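Local coordinates for putative acyl-[acyl-carrier-protein]--UDP-N-acetylglucosamine O-acyltransferase (Bacteroides fragilis, PDB 4R36) that probably transfers an acyl chain from acyl carrier protein to UDP-N-acetylglucosamine, as a trimeric left-handed beta-helix acyltransferase of the LpxA family, at residues A[230-233]-A[234-237]; A[246-249]-A[250-254]; A[261-264]-A[265-269]. All coordinates share one frame; numbering follows the deposited sequence.

Contact 1: residues A[230-233]-A[234-237]; sequences NAYR and IIYQ
Tyr232 and Tyr236, one helical turn apart on helix 222-237, show how an i, i+4 pair of aromatic residues can run side by side. Both rings point the same way, and CD1 of Tyr232 meets CE2 of Tyr236 at 3.7 Å. CD1 of Tyr232 arrives at the edge of the Tyr236 ring, near its plane. In both tyrosines CG stands beside the backbone N and opposite the carbonyl carbon (chi1 -76° in Tyr232, -82° in Tyr236), so the two phenol groups leave the helix almost in step. Ile235 borders both: its CD1 lies 4.1 Å from CD1 of Tyr232, while its CG2 sits 4.0 Å above one face of the Tyr236 ring, toward the rim. The hydroxyls are held farther off, that of Tyr232 by the carbonyl of Pro196 and that of Tyr236 by the carbonyl of Ile274, which fixes the far end of each side chain.

On another side of the helix, Arg233 and Gln237 make a more polar pair. The arginine chain is extended from CG to NE, and its CG passes 3.5 Å from OE1 of Gln237; the guanidinium and amide planes are only 19° apart without the two groups bonding. Arg233 instead commits NH1 to a salt bridge with Glu226. Under these side chains the backbone keeps its regular i to i+4 bonds, such as Ile235 N to Ala231 O at 2.9 Å.

Within the C-terminal helical domain, Ile234 leans on Ala245, Lys248 and Val249 of helix 242-252, whereas Tyr232 and Ile235 pack against Ile262 of helix 257-267. Tyr236 stacks on Tyr207, which joins the helix to the antiparallel edge strand 206-210, beyond the last parallel coil strands.

Contact 2: residues A[246-249]-A[250-254]; sequences LTKV and EAEVP
Lys248 and Glu252 slant across one another on the outer side of helix 242-252, an example of an i, i+4 lysine-glutamate pair that meets through its aliphatic part. The carboxylate of Glu252 comes alongside the lysine chain: OE2 is 3.2 Å from CE of Lys248, and CG of the lysine lies 3.6 Å from the same oxygen. The charged nitrogen overshoots it, with NZ still 4.1 Å from OE1 of Glu252, beyond a salt bridge. Lys248 sends CG opposite its backbone N (chi1 -172°), whereas Glu252 keeps CG beside its own N (chi1 -56°), and these differing departures bring the chains together above the helix surface. The opposite charges probably still attract one another.

On the inner side, Val249 and Val253 repeat the spacing with methyl groups. They point the same way, CG1 of Val249 lying 4.1 Å from CG2 of Val253. Val253 rests on Ile234 of helix 222-237, and Val249 also touches Ile259 and Val263 of helix 257-267. Glu250 leads elsewhere: its CG passes 3.4 Å from the carbonyl oxygen of Leu246, and its carboxylate reaches Arg267 in a salt bridge.

The backbone changes character through this turn. Glu250 N bonds to Leu246 O nearly straight, at 168°, but Glu252 N makes two weak bonds, to Lys248 O and Val249 O. Val253, the first residue to leave helical angles, still donates its N to Val249 O at 3.0 Å.

What results is the last turn of an amphipathic helix, with charged residues outward and valines inward. It belongs to the helical domain that follows the left-handed beta-helix in LpxA enzymes, here the middle of three successive helices packed on one another and away from the substrate-binding residues.

Contact 3: residues A[261-264]-A[265-269]; sequences YIVD and FIRNS
Tyr261 and Phe265 stand one turn apart on helix 257-267, the last helix of the C-terminal helical domain that follows the left-handed beta-helix. Their rings approach obliquely, with CE1 of Tyr261 4.2 Å from CD2 of Phe265. Tyr261 turns its hydroxyl toward the beta-helix, where it is hydrogen-bonded by the carboxylate of Asp161 and the amide N of Gly180; a helix side chain is thus anchored at both a charged group and a backbone donor.

The backbone carbonyls of all four residues 261-264 are satisfied by i+4 amides. The shortest of these bonds, 2.8 Å, runs from Arg267 N to Val263 O, nearly along the C=O axis. The last of them, Asn268 N to Asp264 O at 3.0 Å, outlasts the helical angles by one residue. Next, Ser269 N makes an i+3 bond to Ile266 O at 3.1 Å, and the Ser269 hydroxyl is hydrogen-bonded with OD2 of Asp193.

Apolar contacts run alongside: CD1 of Ile266 rests 3.9 Å from CG2 of Ile262. Arg267 has its strongest polar partner in Glu250 of helix 242-252. The bend of its chain at the third torsion (chi3 -82°) lays the guanidinium alongside Val263, whose CG1 lies 3.4 Å above one face of that group, toward its rim.

As a set, the three contacts illustrate one rule: the same i, i+4 spacing yields different chemistry according to what each helix faces. All belong to the C-terminal helical domain, and each lies on a different one of three successive helices. Contact 1 meets both others, through Ile234 on Val249 of contact 2 and Ile235 on Ile266 of contact 3, so aliphatic side chains make the shared core. At the rim, the Glu250-Arg267 salt bridge is the polar link between contacts 2 and 3. Contact 3 has the most buried residues, four of eight, and contact 1 the fewest exposed, one of eight; contact 2, with four exposed, is the most exposed.

Contact 1: residues A[230-233]-A[234-237]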
loop_
_atom_site.group_PDB
_atom_site.type_symbol
_atom_site.label_atom_id
_atom_site.label_comp_id
_atom_site.label_asym_id
_atom_site.label_seq_id
_atom_site.Cartn_x
_atom_site.Cartn_y
_atom_site.Cartn_z
ATOM N N ASN A 230 1.813 20.697 -29.010
ATOM C CA ASN A 230 0.776 21.403 -29.731
ATOM C C ASN A 230 -0.520 20.650 -29.882
ATOM O O ASN A 230 -1.587 21.249 -29.713
ATOM C CB ASN A 230 1.294 21.898 -31.076
ATOM C CG ASN A 230 2.252 23.082 -30.899
ATOM O OD1 ASN A 230 2.169 23.803 -29.898
ATOM N ND2 ASN A 230 3.204 23.232 -31.806
ATOM N N ALA A 231 -0.459 19.334 -30.114
ATOM C CA ALA A 231 -1.710 18.579 -30.138
ATOM C C ALA A 231 -2.456 18.683 -28.782
ATOM O O ALA A 231 -3.670 18.895 -28.743
ATOM C CB ALA A 231 -1.444 17.128 -30.494
ATOM N N TYR A 232 -1.722 18.570 -27.679
ATOM C CA TYR A 232 -2.377 18.666 -26.379
ATOM C C TYR A 232 -2.816 20.035 -25.947
ATOM O O TYR A 232 -3.783 20.159 -25.192
ATOM C CB TYR A 232 -1.567 17.955 -25.302
ATOM C CG TYR A 232 -1.721 16.456 -25.396
ATOM C CD1 TYR A 232 -2.915 15.852 -25.106
ATOM C CD2 TYR A 232 -0.641 15.637 -25.772
ATOM C CE1 TYR A 232 -3.093 14.469 -25.270
ATOM C CE2 TYR A 232 -0.766 14.254 -25.858
ATOM C CZ TYR A 232 -2.004 13.667 -25.581
ATOM O OH TYR A 232 -2.225 12.313 -25.632
ATOM N N ARG A 233 -2.165 21.066 -26.440
ATOM C CA ARG A 233 -2.723 22.449 -26.329
ATOM C C ARG A 233 -4.032 22.575 -27.008
ATOM O O ARG A 233 -4.936 23.164 -26.492
ATOM C CB ARG A 233 -1.777 23.545 -26.862
ATOM C CG ARG A 233 -0.548 23.723 -26.065
ATOM C CD ARG A 233 0.443 24.782 -26.621
ATOM N NE ARG A 233 1.682 24.613 -25.857
ATOM C CZ ARG A 233 2.894 24.292 -26.318
ATOM N NH1 ARG A 233 3.135 24.130 -27.616
ATOM N NH2 ARG A 233 3.903 24.155 -25.449
ATOM N N ILE A 234 -4.172 21.996 -28.200
ATOM C CA ILE A 234 -5.427 21.974 -28.871
ATOM C C ILE A 234 -6.447 21.166 -28.087
ATOM O O ILE A 234 -7.575 21.566 -27.976
ATOM C CB ILE A 234 -5.308 21.418 -30.310
ATOM C CG1 ILE A 234 -4.560 22.428 -31.183
ATOM C CG2 ILE A 234 -6.690 21.124 -30.907
ATOM C CD1 ILE A 234 -3.989 21.817 -32.457
ATOM N N ILE A 235 -6.060 19.993 -27.602
ATOM C CA ILE A 235 -7.010 19.116 -26.959
ATOM C C ILE A 235 -7.499 19.652 -25.607
ATOM O O ILE A 235 -8.670 19.605 -25.310
ATOM C CB ILE A 235 -6.414 17.663 -26.833
ATOM C CG1 ILE A 235 -6.364 17.026 -28.206
ATOM C CG2 ILE A 235 -7.265 16.779 -25.912
ATOM C CD1 ILE A 235 -5.359 15.919 -28.341
ATOM N N TYR A 236 -6.593 20.151 -24.799
ATOM C CA TYR A 236 -6.924 20.491 -23.439
ATOM C C TYR A 236 -7.079 21.991 -23.230
ATOM O O TYR A 236 -7.755 22.360 -22.296
ATOM C CB TYR A 236 -5.852 20.001 -22.467
ATOM C CG TYR A 236 -6.008 18.554 -22.115
ATOM C CD1 TYR A 236 -7.050 18.102 -21.265
ATOM C CD2 TYR A 236 -5.132 17.633 -22.572
ATOM C CE1 TYR A 236 -7.194 16.758 -20.955
ATOM C CE2 TYR A 236 -5.271 16.262 -22.262
ATOM C CZ TYR A 236 -6.288 15.837 -21.438
ATOM O OH TYR A 236 -6.395 14.460 -21.128
ATOM N N GLN A 237 -6.453 22.842 -24.034
ATOM C CA GLN A 237 -6.344 24.278 -23.677
ATOM C C GLN A 237 -6.959 25.208 -24.725
ATOM O O GLN A 237 -6.729 26.366 -24.686
ATOM C CB GLN A 237 -4.878 24.641 -23.469
ATOM C CG GLN A 237 -4.315 23.788 -22.346
ATOM C CD GLN A 237 -2.875 24.010 -22.029
ATOM O OE1 GLN A 237 -2.013 23.867 -22.856
ATOM N NE2 GLN A 237 -2.606 24.311 -20.786
#

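Contact 2: residues A[246-249]-A[250-254]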
loop_
_atom_site.group_PDB
_atom_site.type_symbol
_atom_site.label_atom_id
_atom_site.label_comp_id
_atom_site.label_asym_id
_atom_site.label_seq_id
_atom_site.Cartn_x
_atom_site.Cartn_y
_atom_site.Cartn_z
ATOM N N LEU A 246 -9.960 17.071 -32.151
ATOM C CA LEU A 246 -9.250 16.072 -32.907
ATOM C C LEU A 246 -9.242 16.436 -34.380
ATOM O O LEU A 246 -8.236 16.262 -35.037
ATOM C CB LEU A 246 -9.761 14.697 -32.634
ATOM C CG LEU A 246 -9.746 14.173 -31.190
ATOM C CD1 LEU A 246 -10.362 12.770 -31.099
ATOM C CD2 LEU A 246 -8.356 14.202 -30.613
ATOM N N THR A 247 -10.331 17.000 -34.867
ATOM C CA THR A 247 -10.347 17.572 -36.224
ATOM C C THR A 247 -9.251 18.571 -36.411
ATOM O O THR A 247 -8.524 18.492 -37.403
ATOM C CB THR A 247 -11.713 18.206 -36.532
ATOM O OG1 THR A 247 -12.677 17.173 -36.527
ATOM C CG2 THR A 247 -11.729 18.958 -37.896
ATOM N N LYS A 248 -9.094 19.525 -35.495
ATOM C CA LYS A 248 -8.094 20.521 -35.633
ATOM C C LYS A 248 -6.655 19.975 -35.535
ATOM O O LYS A 248 -5.723 20.393 -36.293
ATOM C CB LYS A 248 -8.289 21.596 -34.596
ATOM C CG LYS A 248 -7.385 22.830 -34.769
ATOM C CD LYS A 248 -7.772 23.917 -33.802
ATOM C CE LYS A 248 -7.218 25.246 -34.279
ATOM N NZ LYS A 248 -6.887 26.093 -33.126
ATOM N N VAL A 249 -6.441 19.023 -34.619
ATOM C CA VAL A 249 -5.152 18.345 -34.550
ATOM C C VAL A 249 -4.810 17.706 -35.902
ATOM O O VAL A 249 -3.672 17.839 -36.386
ATOM C CB VAL A 249 -5.132 17.231 -33.460
ATOM C CG1 VAL A 249 -3.859 16.391 -33.622
ATOM C CG2 VAL A 249 -5.198 17.824 -32.059
ATOM N N GLU A 250 -5.759 16.991 -36.473
ATOM C CA GLU A 250 -5.544 16.365 -37.773
ATOM C C GLU A 250 -5.250 17.388 -38.882
ATOM O O GLU A 250 -4.484 17.108 -39.773
ATOM C CB GLU A 250 -6.710 15.485 -38.177
ATOM C CG GLU A 250 -6.758 14.219 -37.341
ATOM C CD GLU A 250 -7.911 13.272 -37.599
ATOM O OE1 GLU A 250 -9.065 13.671 -37.772
ATOM O OE2 GLU A 250 -7.677 12.021 -37.576
ATOM N N ALA A 251 -5.839 18.557 -38.796
ATOM C CA ALA A 251 -5.668 19.614 -39.812
ATOM C C ALA A 251 -4.427 20.427 -39.629
ATOM O O ALA A 251 -3.870 20.870 -40.585
ATOM C CB ALA A 251 -6.868 20.560 -39.823
ATOM N N GLU A 252 -3.957 20.621 -38.409
ATOM C CA GLU A 252 -2.975 21.643 -38.125
ATOM C C GLU A 252 -1.670 21.161 -37.556
ATOM O O GLU A 252 -0.736 21.917 -37.603
ATOM C CB GLU A 252 -3.534 22.687 -37.146
ATOM C CG GLU A 252 -4.806 23.291 -37.667
ATOM C CD GLU A 252 -5.148 24.633 -37.043
ATOM O OE1 GLU A 252 -4.374 25.182 -36.244
ATOM O OE2 GLU A 252 -6.228 25.102 -37.353
ATOM N N VAL A 253 -1.598 19.933 -37.033
ATOM C CA VAL A 253 -0.341 19.447 -36.431
ATOM C C VAL A 253 0.332 18.522 -37.421
ATOM O O VAL A 253 -0.319 17.639 -37.918
ATOM C CB VAL A 253 -0.592 18.685 -35.140
ATOM C CG1 VAL A 253 0.744 18.202 -34.554
ATOM C CG2 VAL A 253 -1.349 19.577 -34.159
ATOM N N PRO A 254 1.624 18.741 -37.709
ATOM C CA PRO A 254 2.298 17.926 -38.696
ATOM C C PRO A 254 2.138 16.492 -38.317
ATOM O O PRO A 254 2.378 16.124 -37.108
ATOM C CB PRO A 254 3.748 18.374 -38.603
ATOM C CG PRO A 254 3.660 19.764 -38.113
ATOM C CD PRO A 254 2.487 19.795 -37.164
HETATM O O HOH W 1 -1.906 15.790 -37.992
#

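Contact 3: residues A[261-264]-A[265-269]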
loop_
_atom_site.group_PDB
_atom_site.type_symbol
_atom_site.label_atom_id
_atom_site.label_comp_id
_atom_site.label_asym_id
_atom_site.label_seq_id
_atom_site.Cartn_x
_atom_site.Cartn_y
_atom_site.Cartn_z
ATOM N N TYR A 261 -1.419 8.351 -33.033
ATOM C CA TYR A 261 -1.688 7.570 -31.853
ATOM C C TYR A 261 -2.488 8.403 -30.846
ATOM O O TYR A 261 -3.468 7.922 -30.282
ATOM C CB TYR A 261 -0.374 7.119 -31.266
ATOM C CG TYR A 261 -0.386 6.355 -29.966
ATOM C CD1 TYR A 261 -1.460 5.480 -29.606
ATOM C CD2 TYR A 261 0.740 6.369 -29.185
ATOM C CE1 TYR A 261 -1.380 4.702 -28.449
ATOM C CE2 TYR A 261 0.847 5.571 -28.049
ATOM C CZ TYR A 261 -0.210 4.741 -27.697
ATOM O OH TYR A 261 -0.045 4.058 -26.522
ATOM N N ILE A 262 -2.116 9.660 -30.649
ATOM C CA ILE A 262 -2.896 10.538 -29.757
ATOM C C ILE A 262 -4.345 10.591 -30.203
ATOM O O ILE A 262 -5.306 10.378 -29.431
ATOM C CB ILE A 262 -2.304 11.939 -29.745
ATOM C CG1 ILE A 262 -0.958 11.957 -29.088
ATOM C CG2 ILE A 262 -3.215 12.962 -29.090
ATOM C CD1 ILE A 262 -0.196 13.241 -29.356
ATOM N N VAL A 263 -4.531 10.855 -31.497
ATOM C CA VAL A 263 -5.893 10.998 -32.047
ATOM C C VAL A 263 -6.722 9.716 -31.946
ATOM O O VAL A 263 -7.850 9.705 -31.490
ATOM C CB VAL A 263 -5.844 11.572 -33.489
ATOM C CG1 VAL A 263 -7.203 11.481 -34.136
ATOM C CG2 VAL A 263 -5.310 12.993 -33.450
ATOM N N ASP A 264 -6.168 8.623 -32.387
ATOM C CA ASP A 264 -6.865 7.366 -32.361
ATOM C C ASP A 264 -7.221 6.965 -30.909
ATOM O O ASP A 264 -8.331 6.479 -30.665
ATOM C CB ASP A 264 -5.947 6.275 -32.917
ATOM C CG ASP A 264 -6.728 5.008 -33.277
ATOM O OD1 ASP A 264 -7.407 4.987 -34.317
ATOM O OD2 ASP A 264 -6.751 4.066 -32.487
ATOM N N PHE A 265 -6.233 7.092 -30.009
ATOM C CA PHE A 265 -6.450 6.761 -28.637
ATOM C C PHE A 265 -7.665 7.519 -28.048
ATOM O O PHE A 265 -8.574 6.920 -27.501
ATOM C CB PHE A 265 -5.211 7.079 -27.785
ATOM C CG PHE A 265 -5.346 6.620 -26.344
ATOM C CD1 PHE A 265 -6.091 7.335 -25.436
ATOM C CD2 PHE A 265 -4.670 5.505 -25.884
ATOM C CE1 PHE A 265 -6.195 6.942 -24.095
ATOM C CE2 PHE A 265 -4.760 5.100 -24.554
ATOM C CZ PHE A 265 -5.498 5.827 -23.649
ATOM N N ILE A 266 -7.707 8.839 -28.261
ATOM C CA ILE A 266 -8.797 9.641 -27.703
ATOM C C ILE A 266 -10.111 9.361 -28.417
ATOM O O ILE A 266 -11.166 9.196 -27.775
ATOM C CB ILE A 266 -8.453 11.117 -27.736
ATOM C CG1 ILE A 266 -7.180 11.333 -26.860
ATOM C CG2 ILE A 266 -9.624 11.992 -27.322
ATOM C CD1 ILE A 266 -6.507 12.663 -27.052
ATOM N N ARG A 267 -10.046 9.335 -29.737
ATOM C CA ARG A 267 -11.228 9.131 -30.535
ATOM C C ARG A 267 -11.914 7.818 -30.174
ATOM O O ARG A 267 -13.146 7.752 -30.092
ATOM C CB ARG A 267 -10.832 9.124 -32.027
ATOM C CG ARG A 267 -12.035 9.071 -32.916
ATOM C CD ARG A 267 -11.633 9.357 -34.359
ATOM N NE ARG A 267 -11.522 10.790 -34.610
ATOM C CZ ARG A 267 -10.716 11.335 -35.517
ATOM N NH1 ARG A 267 -9.876 10.592 -36.204
ATOM N NH2 ARG A 267 -10.715 12.666 -35.700
ATOM N N ASN A 268 -11.172 6.784 -29.886
ATOM C CA ASN A 268 -11.814 5.494 -29.559
ATOM C C ASN A 268 -11.857 5.169 -28.078
ATOM O O ASN A 268 -12.093 4.018 -27.694
ATOM C CB ASN A 268 -11.091 4.368 -30.338
ATOM C CG ASN A 268 -11.167 4.618 -31.843
ATOM O OD1 ASN A 268 -10.180 4.844 -32.564
ATOM N ND2 ASN A 268 -12.350 4.819 -32.242
ATOM N N SER A 269 -11.538 6.148 -27.268
ATOM C CA SER A 269 -11.500 5.957 -25.787
ATOM C C SER A 269 -12.815 5.391 -25.275
ATOM O O SER A 269 -13.901 5.995 -25.431
ATOM C CB SER A 269 -11.227 7.287 -25.078
ATOM O OG SER A 269 -11.431 7.176 -23.668
#